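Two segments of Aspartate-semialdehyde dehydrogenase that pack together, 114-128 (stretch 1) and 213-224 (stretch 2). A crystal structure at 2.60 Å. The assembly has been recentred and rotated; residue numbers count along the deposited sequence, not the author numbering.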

# COMPACT_ATOMS: atom_id res chain seq x y z
N ALA A 114 16.02 -20.27 16.90
CA ALA A 114 16.92 -19.17 17.15
C ALA A 114 18.20 -19.41 16.38
O ALA A 114 18.40 -20.49 15.86
CB ALA A 114 17.19 -19.07 18.63
N LYS A 115 19.02 -18.38 16.26
CA LYS A 115 20.28 -18.43 15.50
C LYS A 115 21.38 -19.13 16.28
O LYS A 115 22.38 -19.57 15.70
CB LYS A 115 20.88 -17.02 15.26
CG LYS A 115 19.94 -15.84 15.38
CD LYS A 115 20.53 -14.58 14.76
CE LYS A 115 20.31 -13.37 15.65
NZ LYS A 115 20.63 -12.12 14.91
N ASN A 116 21.21 -19.20 17.59
CA ASN A 116 22.33 -19.53 18.47
C ASN A 116 23.10 -20.83 18.13
O ASN A 116 24.32 -20.84 18.16
CB ASN A 116 21.82 -19.59 19.91
CG ASN A 116 21.01 -18.33 20.33
OD1 ASN A 116 19.94 -18.06 19.82
ND2 ASN A 116 21.54 -17.59 21.30
N TYR A 117 22.39 -21.90 17.73
CA TYR A 117 23.00 -23.21 17.46
C TYR A 117 23.16 -23.60 15.96
O TYR A 117 23.61 -24.70 15.65
CB TYR A 117 22.23 -24.30 18.23
CG TYR A 117 22.57 -24.24 19.70
CD1 TYR A 117 23.76 -24.76 20.16
CD2 TYR A 117 21.74 -23.58 20.61
CE1 TYR A 117 24.11 -24.67 21.49
CE2 TYR A 117 22.08 -23.49 21.95
CZ TYR A 117 23.26 -24.03 22.37
OH TYR A 117 23.61 -23.95 23.70
N ARG A 118 22.83 -22.70 15.06
CA ARG A 118 22.79 -23.01 13.64
C ARG A 118 24.10 -23.38 13.05
O ARG A 118 24.14 -24.21 12.13
CB ARG A 118 22.24 -21.81 12.87
CG ARG A 118 20.76 -21.60 13.13
CD ARG A 118 20.14 -20.54 12.27
NE ARG A 118 18.69 -20.48 12.51
CZ ARG A 118 17.84 -19.70 11.87
NH1 ARG A 118 18.30 -18.89 10.95
NH2 ARG A 118 16.53 -19.73 12.14
N ARG A 119 25.16 -22.74 13.52
CA ARG A 119 26.49 -23.02 13.03
C ARG A 119 27.29 -23.96 13.95
O ARG A 119 28.45 -24.27 13.66
CB ARG A 119 27.26 -21.72 12.84
CG ARG A 119 26.45 -20.68 12.07
CD ARG A 119 27.30 -19.60 11.46
NE ARG A 119 26.43 -18.70 10.72
CZ ARG A 119 26.85 -17.68 9.97
NH1 ARG A 119 28.14 -17.41 9.86
NH2 ARG A 119 25.94 -16.91 9.33
N ASP A 120 26.66 -24.45 15.01
CA ASP A 120 27.34 -25.38 15.93
C ASP A 120 27.67 -26.66 15.15
O ASP A 120 26.82 -27.22 14.47
CB ASP A 120 26.44 -25.68 17.11
CG ASP A 120 27.11 -26.53 18.15
OD1 ASP A 120 27.44 -27.71 17.88
OD2 ASP A 120 27.20 -26.04 19.28
N PRO A 121 28.91 -27.12 15.24
CA PRO A 121 29.32 -28.24 14.35
C PRO A 121 28.71 -29.60 14.69
O PRO A 121 28.93 -30.54 13.96
CB PRO A 121 30.86 -28.29 14.48
CG PRO A 121 31.17 -27.51 15.75
CD PRO A 121 30.04 -26.54 16.00
N LEU A 122 27.95 -29.71 15.78
CA LEU A 122 27.24 -30.95 16.11
C LEU A 122 25.71 -30.86 15.94
O LEU A 122 25.00 -31.86 16.11
CB LEU A 122 27.52 -31.35 17.56
CG LEU A 122 28.99 -31.44 17.99
CD1 LEU A 122 29.12 -31.48 19.49
CD2 LEU A 122 29.63 -32.67 17.34
N CYS A 123 25.22 -29.68 15.60
CA CYS A 123 23.80 -29.45 15.56
C CYS A 123 23.34 -29.28 14.12
O CYS A 123 23.75 -28.35 13.45
CB CYS A 123 23.46 -28.19 16.35
SG CYS A 123 23.88 -28.29 18.11
N PRO A 124 22.46 -30.17 13.66
CA PRO A 124 21.92 -30.04 12.31
C PRO A 124 21.07 -28.79 12.15
O PRO A 124 20.40 -28.37 13.09
CB PRO A 124 21.03 -31.27 12.15
CG PRO A 124 21.36 -32.17 13.27
CD PRO A 124 21.83 -31.29 14.38
N LEU A 125 21.15 -28.21 10.96
CA LEU A 125 20.33 -27.08 10.57
C LEU A 125 19.49 -27.56 9.40
O LEU A 125 19.99 -27.69 8.28
CB LEU A 125 21.22 -25.94 10.12
CG LEU A 125 20.55 -24.79 9.37
CD1 LEU A 125 19.45 -24.16 10.22
CD2 LEU A 125 21.58 -23.75 9.01
N ILE A 126 18.24 -27.90 9.67
CA ILE A 126 17.45 -28.67 8.74
C ILE A 126 16.29 -27.88 8.15
O ILE A 126 15.48 -27.31 8.86
CB ILE A 126 16.94 -29.94 9.41
CG1 ILE A 126 18.13 -30.85 9.74
CG2 ILE A 126 15.98 -30.67 8.49
CD1 ILE A 126 17.82 -32.05 10.62
N VAL A 127 16.25 -27.85 6.84
CA VAL A 127 15.06 -27.52 6.07
C VAL A 127 14.41 -28.84 5.77
O VAL A 127 14.97 -29.66 5.05
CB VAL A 127 15.42 -26.83 4.74
CG1 VAL A 127 14.19 -26.66 3.85
CG2 VAL A 127 16.07 -25.50 5.06
N PRO A 128 13.23 -29.08 6.35
CA PRO A 128 12.64 -30.43 6.28
C PRO A 128 12.42 -30.97 4.87
O PRO A 128 12.41 -32.19 4.71
CB PRO A 128 11.28 -30.26 6.99
CG PRO A 128 11.05 -28.76 7.09
CD PRO A 128 12.42 -28.16 7.17
N GLU A 213 21.18 -11.65 4.85
CA GLU A 213 22.08 -12.02 3.79
C GLU A 213 23.10 -13.02 4.32
O GLU A 213 23.41 -14.02 3.67
CB GLU A 213 22.77 -10.79 3.23
CG GLU A 213 21.78 -9.94 2.48
CD GLU A 213 22.21 -8.51 2.27
OE1 GLU A 213 23.42 -8.20 2.36
OE2 GLU A 213 21.31 -7.70 1.94
N ASP A 214 23.66 -12.71 5.47
CA ASP A 214 24.71 -13.49 6.01
C ASP A 214 24.22 -14.91 6.29
O ASP A 214 24.93 -15.89 6.01
CB ASP A 214 25.25 -12.81 7.25
CG ASP A 214 26.38 -13.59 7.84
OD1 ASP A 214 27.36 -13.87 7.11
OD2 ASP A 214 26.27 -13.98 9.01
N LYS A 215 23.00 -15.03 6.78
CA LYS A 215 22.40 -16.33 6.98
C LYS A 215 22.27 -17.11 5.67
O LYS A 215 22.75 -18.20 5.58
CB LYS A 215 21.01 -16.20 7.56
CG LYS A 215 20.96 -15.84 9.03
CD LYS A 215 19.53 -15.87 9.53
CE LYS A 215 19.41 -15.49 11.00
NZ LYS A 215 19.38 -14.02 11.20
N ILE A 216 21.66 -16.51 4.65
CA ILE A 216 21.54 -17.17 3.38
C ILE A 216 22.89 -17.62 2.83
O ILE A 216 23.01 -18.71 2.32
CB ILE A 216 20.80 -16.31 2.31
CG1 ILE A 216 19.31 -16.17 2.67
CG2 ILE A 216 20.84 -16.95 0.93
CD1 ILE A 216 18.58 -15.05 1.94
N GLU A 217 23.89 -16.77 2.95
CA GLU A 217 25.22 -17.01 2.35
C GLU A 217 25.98 -18.13 3.03
O GLU A 217 26.61 -18.95 2.38
CB GLU A 217 26.06 -15.72 2.34
CG GLU A 217 25.54 -14.72 1.30
CD GLU A 217 26.21 -13.36 1.32
OE1 GLU A 217 27.13 -13.17 2.13
OE2 GLU A 217 25.84 -12.52 0.49
N TRP A 218 25.85 -18.23 4.33
CA TRP A 218 26.55 -19.26 5.06
C TRP A 218 25.73 -20.53 5.07
O TRP A 218 26.24 -21.64 4.82
CB TRP A 218 26.82 -18.79 6.50
CG TRP A 218 27.82 -19.65 7.14
CD1 TRP A 218 29.17 -19.51 7.09
CD2 TRP A 218 27.56 -20.85 7.88
NE1 TRP A 218 29.76 -20.51 7.80
CE2 TRP A 218 28.80 -21.37 8.28
CE3 TRP A 218 26.40 -21.52 8.27
CZ2 TRP A 218 28.92 -22.51 9.06
CZ3 TRP A 218 26.51 -22.65 9.01
CH2 TRP A 218 27.76 -23.14 9.42
N GLU A 219 24.44 -20.40 5.40
CA GLU A 219 23.61 -21.58 5.72
C GLU A 219 23.36 -22.46 4.49
O GLU A 219 23.18 -23.68 4.61
CB GLU A 219 22.30 -21.15 6.36
CG GLU A 219 22.51 -20.48 7.70
CD GLU A 219 21.22 -20.07 8.40
OE1 GLU A 219 20.11 -20.38 7.90
OE2 GLU A 219 21.33 -19.38 9.46
N THR A 220 23.34 -21.84 3.32
CA THR A 220 23.05 -22.60 2.11
C THR A 220 24.01 -23.78 1.97
O THR A 220 23.57 -24.87 1.56
CB THR A 220 23.09 -21.69 0.90
OG1 THR A 220 22.00 -20.77 0.98
CG2 THR A 220 23.01 -22.45 -0.39
N ASN A 221 25.30 -23.58 2.30
CA ASN A 221 26.32 -24.64 2.13
C ASN A 221 26.23 -25.72 3.18
O ASN A 221 26.33 -26.92 2.88
CB ASN A 221 27.72 -24.05 2.07
CG ASN A 221 28.12 -23.62 0.65
OD1 ASN A 221 28.02 -24.40 -0.31
ND2 ASN A 221 28.60 -22.44 0.53
N LYS A 222 25.89 -25.33 4.39
CA LYS A 222 25.54 -26.33 5.38
C LYS A 222 24.33 -27.19 4.99
O LYS A 222 24.39 -28.42 5.03
CB LYS A 222 25.27 -25.68 6.74
CG LYS A 222 25.11 -26.73 7.82
CD LYS A 222 25.34 -26.15 9.19
CE LYS A 222 25.07 -27.20 10.26
NZ LYS A 222 25.22 -26.68 11.66
N ILE A 223 23.25 -26.53 4.59
CA ILE A 223 21.99 -27.23 4.28
C ILE A 223 22.07 -28.11 3.02
O ILE A 223 21.46 -29.19 2.99
CB ILE A 223 20.81 -26.22 4.11
CG1 ILE A 223 20.55 -25.54 5.44
CG2 ILE A 223 19.54 -26.87 3.60
CD1 ILE A 223 19.78 -24.24 5.32
N LEU A 224 22.73 -27.63 1.98
CA LEU A 224 22.81 -28.42 0.74
C LEU A 224 23.99 -29.36 0.76
O LEU A 224 24.06 -30.25 -0.04
CB LEU A 224 22.93 -27.51 -0.44
CG LEU A 224 21.67 -26.70 -0.70
CD1 LEU A 224 21.91 -25.71 -1.83
CD2 LEU A 224 20.48 -27.60 -1.03
O HOH W 1 28.00 -26.20 11.65
O HOH W 2 23.63 -18.43 10.45
O HOH W 3 29.19 -14.69 8.69

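Residues 213-224 of aspartate-semialdehyde dehydrogenase form a helix that begins earlier in the chain; residues 114-128 lie along it as a run of turns that ends in an extended segment. The two run in the same sense: the CA atoms of Lys115 and Lys215 are 9.0 Å apart, those of Arg119 and Glu219 8.0 Å, and those of Leu125 and Ile223 6.5 Å, so the backbones draw together toward the C-terminal end. Three type I turns, Lys115 to Arg118, Tyr117 to Asp120 and Asp120 to Cys123, fold the first part of stretch 1. Together the stretches bury 696 Å², and Arg119, Lys222 and Leu125 are covered most.

Arg119 has the largest covered area, 126 Å². Its CA-to-CB bond points sideways, but the long side chain (m, t, t) carries the guanidinium onto Trp218. The guanidinium lies flat on the indole, with centres 4.0 Å apart and planes at 4°, so its positive charge faces the pi electrons: Arg119 CZ is 4.0 Å from the centroid of the five-membered ring of Trp218. Arg119 CD sits almost squarely over the six-membered ring of Trp218, 3.7 Å from its centroid, in a CH-pi contact. The same guanidinium closes a salt bridge, with Arg119 NH2 3.0 Å from Asp214 OD2, one helical turn before Trp218. Two waters extend its reach. Water 3 accepts from Arg119 NH1 and donates to Asp214 OD1; water 2 accepts from Arg119 NE and donates to Glu219 OE2.

Lys222, extended with all four chi angles t, brings its ammonium among the backbone carbonyls of the turns. Lys222 NZ donates to Arg118 O at 2.7 Å and to Cys123 O at 2.9 Å, and more weakly to Asp120 O at 3.3 Å; water 1 also accepts from it and donates weakly to Arg119 O. A single charged group thus ties successive turns to the helix. Asp120 O serves the turn as well, accepting from Cys123 N at 3.1 Å, while Asp120 OD1 takes Leu122 N at 2.9 Å.

Leu125 points toward the helix and supplies much of the apolar contact. Leu125 CD2 meets Glu219 CG, in the aliphatic part of an acidic side chain, at 3.6 Å, and Leu125 CB lies 4.1 Å from Lys222 CE. Leu125 CG packs 4.0 Å from Ile223 CG1. Two residues on, Val127 also points toward the helix and sets CG2 3.9 Å from Ile223 CD1, so Ile223 receives both side chains.

Near the start of the contact, Arg118 reaches Glu219 in a salt bridge whose hydrogen bond is weak, Arg118 NH1 to Glu219 OE2 at 3.4 Å; Glu219 OE2 lies at the edge of the guanidinium, near its plane. Lys215 CD approaches that edge too, 3.6 Å from Arg118 NH1. Lys115 NZ and Lys215 NZ are only 4.4 Å apart, a close approach of like charges, and the Lys115 side chain is poorly ordered.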